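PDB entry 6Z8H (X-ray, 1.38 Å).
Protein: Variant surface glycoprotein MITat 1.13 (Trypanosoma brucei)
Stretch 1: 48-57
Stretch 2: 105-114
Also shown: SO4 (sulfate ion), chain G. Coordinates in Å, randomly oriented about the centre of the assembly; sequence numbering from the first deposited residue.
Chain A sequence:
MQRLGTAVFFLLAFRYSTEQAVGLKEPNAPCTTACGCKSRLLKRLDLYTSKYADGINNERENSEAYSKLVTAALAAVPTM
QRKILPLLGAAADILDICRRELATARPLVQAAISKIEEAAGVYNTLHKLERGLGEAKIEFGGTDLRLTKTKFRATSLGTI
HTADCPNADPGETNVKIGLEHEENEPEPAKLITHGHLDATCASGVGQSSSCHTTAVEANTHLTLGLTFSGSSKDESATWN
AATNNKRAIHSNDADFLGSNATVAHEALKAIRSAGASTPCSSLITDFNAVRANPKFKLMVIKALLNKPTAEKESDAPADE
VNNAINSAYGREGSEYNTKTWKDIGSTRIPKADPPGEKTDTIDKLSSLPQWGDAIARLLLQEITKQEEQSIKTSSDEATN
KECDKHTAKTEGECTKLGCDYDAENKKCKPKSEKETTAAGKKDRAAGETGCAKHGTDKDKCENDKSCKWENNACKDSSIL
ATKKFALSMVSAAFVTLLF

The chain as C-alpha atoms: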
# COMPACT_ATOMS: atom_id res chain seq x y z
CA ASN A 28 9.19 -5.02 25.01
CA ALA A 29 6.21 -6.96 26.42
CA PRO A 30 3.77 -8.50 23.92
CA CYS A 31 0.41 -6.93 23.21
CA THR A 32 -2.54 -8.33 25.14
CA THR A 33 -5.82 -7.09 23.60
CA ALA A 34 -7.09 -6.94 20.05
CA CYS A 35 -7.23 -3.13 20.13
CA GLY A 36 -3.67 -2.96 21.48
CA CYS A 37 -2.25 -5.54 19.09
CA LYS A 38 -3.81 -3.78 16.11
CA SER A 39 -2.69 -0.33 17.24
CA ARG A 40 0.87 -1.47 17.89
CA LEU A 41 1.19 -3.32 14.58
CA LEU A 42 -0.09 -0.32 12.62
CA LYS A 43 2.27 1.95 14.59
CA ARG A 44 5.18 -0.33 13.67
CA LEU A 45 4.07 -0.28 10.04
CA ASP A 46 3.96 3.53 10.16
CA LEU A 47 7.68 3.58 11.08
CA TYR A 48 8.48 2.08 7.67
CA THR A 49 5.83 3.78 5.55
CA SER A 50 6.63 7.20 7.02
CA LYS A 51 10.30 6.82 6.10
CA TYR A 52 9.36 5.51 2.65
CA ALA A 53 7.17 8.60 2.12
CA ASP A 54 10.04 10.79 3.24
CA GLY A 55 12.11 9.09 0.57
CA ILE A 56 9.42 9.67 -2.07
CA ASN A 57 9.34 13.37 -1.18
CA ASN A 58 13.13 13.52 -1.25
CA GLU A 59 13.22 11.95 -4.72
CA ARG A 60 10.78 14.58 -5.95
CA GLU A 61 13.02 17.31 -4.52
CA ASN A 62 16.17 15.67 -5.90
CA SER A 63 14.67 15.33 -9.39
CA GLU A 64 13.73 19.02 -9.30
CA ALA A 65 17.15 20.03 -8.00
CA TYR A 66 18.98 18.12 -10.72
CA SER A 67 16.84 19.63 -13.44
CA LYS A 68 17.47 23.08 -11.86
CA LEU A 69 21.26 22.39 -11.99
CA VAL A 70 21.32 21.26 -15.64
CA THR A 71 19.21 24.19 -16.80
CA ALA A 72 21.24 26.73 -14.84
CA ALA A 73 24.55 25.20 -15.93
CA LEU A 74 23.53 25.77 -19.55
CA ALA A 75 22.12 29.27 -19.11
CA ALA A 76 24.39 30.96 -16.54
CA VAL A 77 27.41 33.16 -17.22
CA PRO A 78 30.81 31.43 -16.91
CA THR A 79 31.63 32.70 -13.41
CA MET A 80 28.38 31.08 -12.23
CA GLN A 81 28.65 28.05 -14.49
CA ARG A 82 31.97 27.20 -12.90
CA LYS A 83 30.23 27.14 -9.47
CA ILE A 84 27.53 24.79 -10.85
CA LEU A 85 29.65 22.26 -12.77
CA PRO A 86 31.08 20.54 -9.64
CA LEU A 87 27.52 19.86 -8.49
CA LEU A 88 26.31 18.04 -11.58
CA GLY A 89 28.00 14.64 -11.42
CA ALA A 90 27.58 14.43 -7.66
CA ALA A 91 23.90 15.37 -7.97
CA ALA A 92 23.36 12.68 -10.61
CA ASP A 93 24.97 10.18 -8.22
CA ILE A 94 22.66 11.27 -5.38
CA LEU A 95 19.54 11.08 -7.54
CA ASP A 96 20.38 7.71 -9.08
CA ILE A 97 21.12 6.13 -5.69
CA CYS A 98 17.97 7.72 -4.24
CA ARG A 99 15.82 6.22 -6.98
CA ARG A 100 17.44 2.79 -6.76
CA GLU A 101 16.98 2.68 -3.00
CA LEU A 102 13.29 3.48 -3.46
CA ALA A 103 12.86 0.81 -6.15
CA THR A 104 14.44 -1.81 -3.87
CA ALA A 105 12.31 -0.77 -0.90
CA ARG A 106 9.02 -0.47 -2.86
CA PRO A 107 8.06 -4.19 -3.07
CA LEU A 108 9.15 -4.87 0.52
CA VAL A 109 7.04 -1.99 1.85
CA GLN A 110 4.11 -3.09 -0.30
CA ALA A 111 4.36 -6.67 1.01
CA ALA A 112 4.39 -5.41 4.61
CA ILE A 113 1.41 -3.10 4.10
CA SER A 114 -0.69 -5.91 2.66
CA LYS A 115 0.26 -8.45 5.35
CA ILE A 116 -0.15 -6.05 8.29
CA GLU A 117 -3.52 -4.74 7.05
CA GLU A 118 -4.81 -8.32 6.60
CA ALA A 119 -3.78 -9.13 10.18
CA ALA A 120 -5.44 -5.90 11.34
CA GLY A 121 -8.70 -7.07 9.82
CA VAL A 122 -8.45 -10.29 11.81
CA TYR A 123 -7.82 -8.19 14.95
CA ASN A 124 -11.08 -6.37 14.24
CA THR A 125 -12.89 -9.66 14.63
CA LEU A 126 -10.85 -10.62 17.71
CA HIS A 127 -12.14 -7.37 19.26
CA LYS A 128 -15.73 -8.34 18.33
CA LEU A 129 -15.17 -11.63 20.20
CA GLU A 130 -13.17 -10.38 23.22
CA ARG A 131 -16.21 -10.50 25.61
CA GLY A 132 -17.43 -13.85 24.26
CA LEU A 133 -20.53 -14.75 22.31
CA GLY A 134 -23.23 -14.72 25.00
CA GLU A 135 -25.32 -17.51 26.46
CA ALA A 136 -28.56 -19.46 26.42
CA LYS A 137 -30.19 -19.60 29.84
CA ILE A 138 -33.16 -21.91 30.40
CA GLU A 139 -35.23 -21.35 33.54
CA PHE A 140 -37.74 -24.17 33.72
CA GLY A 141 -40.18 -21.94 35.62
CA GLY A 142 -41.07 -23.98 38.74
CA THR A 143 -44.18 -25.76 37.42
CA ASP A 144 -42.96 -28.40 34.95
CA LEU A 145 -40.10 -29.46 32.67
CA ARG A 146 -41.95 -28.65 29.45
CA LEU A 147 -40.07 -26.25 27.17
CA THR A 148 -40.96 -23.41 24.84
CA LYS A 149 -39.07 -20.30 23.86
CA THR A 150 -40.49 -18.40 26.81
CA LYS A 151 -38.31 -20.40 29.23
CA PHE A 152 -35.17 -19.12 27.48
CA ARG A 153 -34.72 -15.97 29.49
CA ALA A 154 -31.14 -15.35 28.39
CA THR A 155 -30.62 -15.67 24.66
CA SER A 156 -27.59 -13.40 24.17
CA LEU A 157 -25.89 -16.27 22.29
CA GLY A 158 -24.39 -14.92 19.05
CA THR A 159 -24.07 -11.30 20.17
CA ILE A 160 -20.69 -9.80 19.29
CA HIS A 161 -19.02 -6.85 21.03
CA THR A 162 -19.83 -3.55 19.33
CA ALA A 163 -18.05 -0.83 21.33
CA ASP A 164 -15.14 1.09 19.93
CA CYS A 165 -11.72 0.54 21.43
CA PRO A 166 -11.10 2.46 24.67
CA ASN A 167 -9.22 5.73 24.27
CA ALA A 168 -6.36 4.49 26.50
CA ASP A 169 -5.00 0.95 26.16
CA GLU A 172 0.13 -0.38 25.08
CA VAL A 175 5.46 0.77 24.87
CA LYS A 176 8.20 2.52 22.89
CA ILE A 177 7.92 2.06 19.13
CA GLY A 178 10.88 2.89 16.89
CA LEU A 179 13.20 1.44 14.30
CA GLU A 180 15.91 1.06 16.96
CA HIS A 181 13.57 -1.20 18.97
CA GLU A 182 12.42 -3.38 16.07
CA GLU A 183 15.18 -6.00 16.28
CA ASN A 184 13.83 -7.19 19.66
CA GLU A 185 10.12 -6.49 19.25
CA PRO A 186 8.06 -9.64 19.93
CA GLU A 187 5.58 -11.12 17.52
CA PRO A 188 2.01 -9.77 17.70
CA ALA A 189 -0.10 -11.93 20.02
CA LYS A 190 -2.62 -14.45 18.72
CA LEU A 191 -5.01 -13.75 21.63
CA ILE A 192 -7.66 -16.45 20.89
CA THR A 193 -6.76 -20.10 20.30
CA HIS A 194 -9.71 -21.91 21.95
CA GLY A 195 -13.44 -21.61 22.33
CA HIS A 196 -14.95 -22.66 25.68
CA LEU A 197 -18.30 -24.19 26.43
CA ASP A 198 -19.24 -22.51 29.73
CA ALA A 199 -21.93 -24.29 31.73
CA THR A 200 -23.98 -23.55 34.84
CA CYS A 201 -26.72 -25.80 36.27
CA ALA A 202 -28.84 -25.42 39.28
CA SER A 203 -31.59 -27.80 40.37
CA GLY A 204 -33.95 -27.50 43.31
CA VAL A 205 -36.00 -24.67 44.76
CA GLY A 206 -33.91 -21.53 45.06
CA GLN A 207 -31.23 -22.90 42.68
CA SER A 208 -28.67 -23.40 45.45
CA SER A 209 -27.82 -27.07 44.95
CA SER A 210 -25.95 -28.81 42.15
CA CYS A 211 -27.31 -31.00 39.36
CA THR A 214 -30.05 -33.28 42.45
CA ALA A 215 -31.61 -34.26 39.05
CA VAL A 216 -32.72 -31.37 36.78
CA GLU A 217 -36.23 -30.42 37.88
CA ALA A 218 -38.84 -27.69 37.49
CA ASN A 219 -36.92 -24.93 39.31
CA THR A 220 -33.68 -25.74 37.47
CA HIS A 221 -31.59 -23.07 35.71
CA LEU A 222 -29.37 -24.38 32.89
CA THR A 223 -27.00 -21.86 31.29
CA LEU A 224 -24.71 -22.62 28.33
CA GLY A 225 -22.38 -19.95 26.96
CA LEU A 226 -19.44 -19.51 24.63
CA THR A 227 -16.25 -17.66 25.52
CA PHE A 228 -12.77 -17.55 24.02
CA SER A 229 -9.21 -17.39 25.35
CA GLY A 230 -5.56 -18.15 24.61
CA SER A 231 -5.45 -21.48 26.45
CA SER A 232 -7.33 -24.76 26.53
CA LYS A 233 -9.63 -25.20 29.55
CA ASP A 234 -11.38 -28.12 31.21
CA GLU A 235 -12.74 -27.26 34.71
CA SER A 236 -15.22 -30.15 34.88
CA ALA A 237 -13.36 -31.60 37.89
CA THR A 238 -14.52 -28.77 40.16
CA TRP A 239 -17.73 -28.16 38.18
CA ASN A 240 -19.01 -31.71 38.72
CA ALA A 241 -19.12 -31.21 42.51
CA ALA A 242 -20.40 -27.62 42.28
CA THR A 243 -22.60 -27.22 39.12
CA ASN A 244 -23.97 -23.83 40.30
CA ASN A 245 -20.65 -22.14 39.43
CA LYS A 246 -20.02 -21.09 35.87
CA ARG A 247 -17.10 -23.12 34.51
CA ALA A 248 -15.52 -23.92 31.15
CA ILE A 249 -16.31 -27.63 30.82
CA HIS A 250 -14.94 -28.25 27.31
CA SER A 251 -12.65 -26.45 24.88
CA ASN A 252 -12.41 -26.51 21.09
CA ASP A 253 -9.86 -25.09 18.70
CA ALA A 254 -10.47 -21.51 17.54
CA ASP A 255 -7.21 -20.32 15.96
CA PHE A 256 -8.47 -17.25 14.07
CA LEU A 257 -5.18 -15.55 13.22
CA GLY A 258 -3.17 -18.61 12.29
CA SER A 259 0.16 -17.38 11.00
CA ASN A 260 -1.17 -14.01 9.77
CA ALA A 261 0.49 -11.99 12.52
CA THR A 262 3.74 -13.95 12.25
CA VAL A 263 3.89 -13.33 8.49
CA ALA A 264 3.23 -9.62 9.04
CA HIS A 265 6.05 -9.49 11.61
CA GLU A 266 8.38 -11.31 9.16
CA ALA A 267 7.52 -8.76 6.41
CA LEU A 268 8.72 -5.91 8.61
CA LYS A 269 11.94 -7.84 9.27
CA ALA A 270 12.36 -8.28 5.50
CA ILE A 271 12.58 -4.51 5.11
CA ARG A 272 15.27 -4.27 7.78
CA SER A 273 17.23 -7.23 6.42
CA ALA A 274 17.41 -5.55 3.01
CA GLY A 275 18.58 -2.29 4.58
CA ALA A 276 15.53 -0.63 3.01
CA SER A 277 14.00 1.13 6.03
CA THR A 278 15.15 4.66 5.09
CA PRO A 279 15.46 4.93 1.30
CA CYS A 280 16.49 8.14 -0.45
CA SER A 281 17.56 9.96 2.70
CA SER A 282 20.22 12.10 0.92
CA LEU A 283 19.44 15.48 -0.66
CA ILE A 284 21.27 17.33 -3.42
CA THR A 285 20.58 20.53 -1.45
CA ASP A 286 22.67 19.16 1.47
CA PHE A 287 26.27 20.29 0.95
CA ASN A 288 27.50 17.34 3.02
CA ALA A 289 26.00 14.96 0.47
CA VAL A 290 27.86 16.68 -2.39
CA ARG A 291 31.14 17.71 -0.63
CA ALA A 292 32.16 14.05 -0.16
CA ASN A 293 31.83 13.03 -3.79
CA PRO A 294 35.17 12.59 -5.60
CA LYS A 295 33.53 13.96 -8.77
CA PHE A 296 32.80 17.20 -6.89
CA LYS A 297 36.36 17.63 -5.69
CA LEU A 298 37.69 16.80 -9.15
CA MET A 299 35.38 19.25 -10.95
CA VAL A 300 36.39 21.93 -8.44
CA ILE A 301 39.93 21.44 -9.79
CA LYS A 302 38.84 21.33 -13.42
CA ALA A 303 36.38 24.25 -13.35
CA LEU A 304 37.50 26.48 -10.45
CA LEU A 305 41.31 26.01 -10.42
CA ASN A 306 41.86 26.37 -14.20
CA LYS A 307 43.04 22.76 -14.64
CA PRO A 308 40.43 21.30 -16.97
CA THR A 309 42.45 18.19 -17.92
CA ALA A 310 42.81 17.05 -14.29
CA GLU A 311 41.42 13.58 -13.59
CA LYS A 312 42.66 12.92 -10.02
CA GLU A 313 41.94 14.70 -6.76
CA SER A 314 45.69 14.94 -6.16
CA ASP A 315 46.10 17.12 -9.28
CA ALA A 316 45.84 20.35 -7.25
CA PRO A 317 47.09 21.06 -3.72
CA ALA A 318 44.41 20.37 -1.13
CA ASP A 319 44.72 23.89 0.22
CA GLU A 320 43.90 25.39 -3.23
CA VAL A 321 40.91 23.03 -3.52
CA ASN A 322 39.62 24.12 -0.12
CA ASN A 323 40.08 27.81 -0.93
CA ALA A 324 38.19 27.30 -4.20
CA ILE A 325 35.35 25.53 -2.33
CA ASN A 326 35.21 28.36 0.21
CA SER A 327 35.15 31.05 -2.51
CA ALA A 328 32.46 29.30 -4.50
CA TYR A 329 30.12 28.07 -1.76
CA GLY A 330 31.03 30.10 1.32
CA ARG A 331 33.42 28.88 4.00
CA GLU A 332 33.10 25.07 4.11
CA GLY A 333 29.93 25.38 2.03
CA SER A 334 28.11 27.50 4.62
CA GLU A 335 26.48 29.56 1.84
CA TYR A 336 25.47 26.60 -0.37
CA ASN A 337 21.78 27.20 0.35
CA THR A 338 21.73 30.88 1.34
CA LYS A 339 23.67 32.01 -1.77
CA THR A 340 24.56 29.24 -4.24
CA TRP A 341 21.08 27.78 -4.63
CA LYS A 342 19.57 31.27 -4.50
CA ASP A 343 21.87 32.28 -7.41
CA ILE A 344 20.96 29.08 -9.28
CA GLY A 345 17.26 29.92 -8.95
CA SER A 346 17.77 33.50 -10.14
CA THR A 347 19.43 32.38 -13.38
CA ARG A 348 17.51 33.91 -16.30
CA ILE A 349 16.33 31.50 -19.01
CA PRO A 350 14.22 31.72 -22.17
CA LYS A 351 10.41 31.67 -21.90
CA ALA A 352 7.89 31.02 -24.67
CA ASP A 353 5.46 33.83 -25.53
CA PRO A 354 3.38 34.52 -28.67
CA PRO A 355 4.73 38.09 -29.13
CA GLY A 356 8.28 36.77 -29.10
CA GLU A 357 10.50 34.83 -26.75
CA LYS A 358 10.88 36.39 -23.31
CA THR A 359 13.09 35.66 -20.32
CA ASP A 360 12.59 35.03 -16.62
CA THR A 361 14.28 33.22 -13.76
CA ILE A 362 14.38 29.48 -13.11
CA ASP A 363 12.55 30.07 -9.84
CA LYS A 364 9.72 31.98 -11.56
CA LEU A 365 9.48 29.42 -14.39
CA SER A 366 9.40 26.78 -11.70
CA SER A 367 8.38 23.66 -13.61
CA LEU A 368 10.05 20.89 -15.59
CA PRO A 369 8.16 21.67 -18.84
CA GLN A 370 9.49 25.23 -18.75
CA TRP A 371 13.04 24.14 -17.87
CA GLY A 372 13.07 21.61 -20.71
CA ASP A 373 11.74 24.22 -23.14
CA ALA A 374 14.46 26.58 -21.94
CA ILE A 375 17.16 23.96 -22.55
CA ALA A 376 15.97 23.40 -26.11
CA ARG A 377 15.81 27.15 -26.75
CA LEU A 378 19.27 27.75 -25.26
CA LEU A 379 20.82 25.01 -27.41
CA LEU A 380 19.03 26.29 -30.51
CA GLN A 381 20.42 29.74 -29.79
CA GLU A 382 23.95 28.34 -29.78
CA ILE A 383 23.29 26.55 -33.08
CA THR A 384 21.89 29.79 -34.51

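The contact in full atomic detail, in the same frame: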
# COMPACT_ATOMS: atom_id res chain seq x y z
N TYR A 48 7.92 2.37 8.98
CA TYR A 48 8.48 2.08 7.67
C TYR A 48 7.80 2.89 6.59
O TYR A 48 8.48 3.39 5.68
CB TYR A 48 8.38 0.58 7.36
CG TYR A 48 9.03 -0.31 8.39
CD1 TYR A 48 8.33 -0.74 9.50
CD2 TYR A 48 10.34 -0.76 8.24
CE1 TYR A 48 8.90 -1.55 10.43
CE2 TYR A 48 10.93 -1.56 9.19
CZ TYR A 48 10.20 -1.97 10.29
OH TYR A 48 10.75 -2.80 11.26
N THR A 49 6.48 3.03 6.62
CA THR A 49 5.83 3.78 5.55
C THR A 49 6.10 5.27 5.65
O THR A 49 6.17 5.96 4.62
CB THR A 49 4.33 3.51 5.51
OG1 THR A 49 3.74 3.90 6.77
CG2 THR A 49 4.05 2.04 5.27
N SER A 50 6.32 5.78 6.86
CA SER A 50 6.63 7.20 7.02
C SER A 50 8.00 7.50 6.45
O SER A 50 8.18 8.50 5.75
CB SER A 50 6.60 7.60 8.49
OG SER A 50 6.51 9.01 8.62
N LYS A 51 8.98 6.61 6.69
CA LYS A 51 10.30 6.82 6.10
C LYS A 51 10.26 6.65 4.58
O LYS A 51 10.96 7.37 3.86
CB LYS A 51 11.30 5.84 6.70
CG LYS A 51 11.62 6.10 8.18
CD LYS A 51 12.30 7.46 8.45
CE LYS A 51 12.65 7.65 9.92
NZ LYS A 51 13.15 9.01 10.23
N TYR A 52 9.50 5.68 4.09
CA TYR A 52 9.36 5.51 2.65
C TYR A 52 8.79 6.77 2.02
O TYR A 52 9.31 7.24 0.99
CB TYR A 52 8.48 4.28 2.35
CG TYR A 52 8.38 3.97 0.88
CD1 TYR A 52 9.37 3.23 0.24
CD2 TYR A 52 7.30 4.40 0.13
CE1 TYR A 52 9.30 2.96 -1.11
CE2 TYR A 52 7.23 4.14 -1.22
CZ TYR A 52 8.21 3.39 -1.83
OH TYR A 52 8.12 3.13 -3.17
N ALA A 53 7.76 7.36 2.64
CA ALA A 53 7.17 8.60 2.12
C ALA A 53 8.17 9.75 2.15
O ALA A 53 8.18 10.59 1.25
CB ALA A 53 5.91 8.94 2.92
N ASP A 54 8.98 9.81 3.20
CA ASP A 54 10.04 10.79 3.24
C ASP A 54 10.95 10.60 2.04
O ASP A 54 11.36 11.56 1.38
CB ASP A 54 10.86 10.62 4.52
CG ASP A 54 10.12 11.05 5.76
OD1 ASP A 54 9.12 11.78 5.65
OD2 ASP A 54 10.56 10.65 6.86
N GLY A 55 11.26 9.34 1.73
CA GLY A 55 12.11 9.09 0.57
C GLY A 55 11.44 9.51 -0.73
O GLY A 55 12.10 10.06 -1.63
N ILE A 56 10.14 9.25 -0.86
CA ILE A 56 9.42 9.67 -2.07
C ILE A 56 9.47 11.18 -2.23
O ILE A 56 9.72 11.69 -3.32
CB ILE A 56 7.97 9.16 -2.01
CG1 ILE A 56 7.97 7.64 -2.20
CG2 ILE A 56 7.10 9.87 -2.98
CD1 ILE A 56 8.10 7.17 -3.60
N ASN A 57 9.24 11.91 -1.14
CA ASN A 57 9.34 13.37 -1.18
C ASN A 57 10.75 13.82 -1.53
O ASN A 57 10.95 14.73 -2.33
CB ASN A 57 8.88 13.94 0.16
CG ASN A 57 7.40 13.78 0.39
OD1 ASN A 57 6.59 13.88 -0.54
ND2 ASN A 57 7.02 13.51 1.64
N ALA A 105 13.19 -0.77 -2.05
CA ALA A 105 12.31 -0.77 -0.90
C ALA A 105 10.85 -0.99 -1.29
O ALA A 105 10.09 -1.58 -0.51
CB ALA A 105 12.39 0.57 -0.18
N ARG A 106 10.43 -0.53 -2.47
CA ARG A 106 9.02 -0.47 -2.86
C ARG A 106 8.34 -1.82 -2.65
O ARG A 106 7.33 -1.87 -1.93
CB ARG A 106 8.88 0.07 -4.29
CG ARG A 106 7.44 0.06 -4.80
CD ARG A 106 7.32 0.75 -6.17
NE ARG A 106 7.54 2.20 -6.07
CZ ARG A 106 8.52 2.88 -6.65
NH1 ARG A 106 9.41 2.27 -7.44
NH2 ARG A 106 8.60 4.21 -6.47
N PRO A 107 8.82 -2.93 -3.23
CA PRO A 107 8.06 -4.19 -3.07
C PRO A 107 8.07 -4.73 -1.65
O PRO A 107 7.15 -5.45 -1.25
CB PRO A 107 8.75 -5.15 -4.05
CG PRO A 107 10.14 -4.56 -4.25
CD PRO A 107 9.95 -3.07 -4.18
N LEU A 108 9.12 -4.44 -0.87
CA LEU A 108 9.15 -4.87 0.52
C LEU A 108 8.14 -4.10 1.36
O LEU A 108 7.43 -4.69 2.19
CB LEU A 108 10.57 -4.67 1.06
CG LEU A 108 11.65 -5.46 0.31
CD1 LEU A 108 13.04 -5.00 0.74
CD2 LEU A 108 11.50 -6.94 0.52
N VAL A 109 8.01 -2.80 1.14
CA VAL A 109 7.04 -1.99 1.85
C VAL A 109 5.63 -2.39 1.45
O VAL A 109 4.76 -2.56 2.31
CB VAL A 109 7.30 -0.50 1.62
CG1 VAL A 109 6.17 0.36 2.17
CG2 VAL A 109 8.63 -0.10 2.21
N GLN A 110 5.42 -2.66 0.16
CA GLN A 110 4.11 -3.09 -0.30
C GLN A 110 3.73 -4.42 0.33
O GLN A 110 2.58 -4.59 0.76
CB GLN A 110 4.09 -3.22 -1.82
CG GLN A 110 4.10 -1.89 -2.60
CD GLN A 110 4.41 -2.06 -4.07
OE1 GLN A 110 4.95 -3.09 -4.51
NE2 GLN A 110 4.08 -1.04 -4.85
N ALA A 111 4.67 -5.37 0.41
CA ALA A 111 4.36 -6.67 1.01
C ALA A 111 4.00 -6.54 2.48
O ALA A 111 3.11 -7.24 2.98
CB ALA A 111 5.55 -7.61 0.80
N ALA A 112 4.67 -5.62 3.19
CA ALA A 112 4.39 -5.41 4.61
C ALA A 112 3.04 -4.74 4.81
O ALA A 112 2.27 -5.12 5.70
CB ALA A 112 5.51 -4.59 5.24
N ILE A 113 2.71 -3.75 3.99
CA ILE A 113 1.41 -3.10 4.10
C ILE A 113 0.29 -4.13 3.93
O ILE A 113 -0.67 -4.18 4.72
CB ILE A 113 1.25 -1.99 3.05
CG1 ILE A 113 2.18 -0.81 3.37
CG2 ILE A 113 -0.23 -1.58 2.94
CD1 ILE A 113 2.32 0.17 2.21
N SER A 114 0.41 -4.98 2.92
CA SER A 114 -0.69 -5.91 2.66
C SER A 114 -0.82 -6.93 3.79
O SER A 114 -1.93 -7.27 4.20
CB SER A 114 -0.50 -6.61 1.33
OG SER A 114 0.53 -7.56 1.38
S SO4 G . 4.81 4.05 -4.18
O1 SO4 G . 4.99 3.08 -5.23
O2 SO4 G . 5.99 4.88 -4.09
O3 SO4 G . 4.61 3.37 -2.93
O4 SO4 G . 3.67 4.87 -4.47

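Helices that run against each other at a distance often rely on one long side chain to bridge the gap, and this pair from a variant surface glycoprotein is a compact example. The axes approach to 10.8 Å, with their directions 146° apart, and only 303 Å² is buried between the two stretches. Tyr 52 contributes the largest share. Its CA-to-CB bond points toward the partner helix, and chi1 near t (-175°) with chi2 of 83° carries the ring along Ala 105 and Val 109: CE1 of Tyr 52 lies 4.0 Å from CB of Ala 105, which sits at the ring edge, and CD1 of Tyr 52 lies 3.9 Å from CG2 of Val 109. The small alanine and the branched valine offer the ring apolar neighbours without polar groups to satisfy.

One turn earlier, Thr 49 adopts chi1 p, placing CG2 3.9 Å from CG1 of Ile 113 and 4.1 Å from CG1 of Val 109, while its OG1 is hydrogen-bonded elsewhere in the structure.

At the other end the contact becomes polar. Arg 106 extends through t, t, then turns at chi3 (m), and its NE donates to O1 of the sulfate (2.8 Å). Tyr 52 OH donates to sulfate O2 (2.9 Å), so the ion, probably from the crystallisation liquor, bridges both helices.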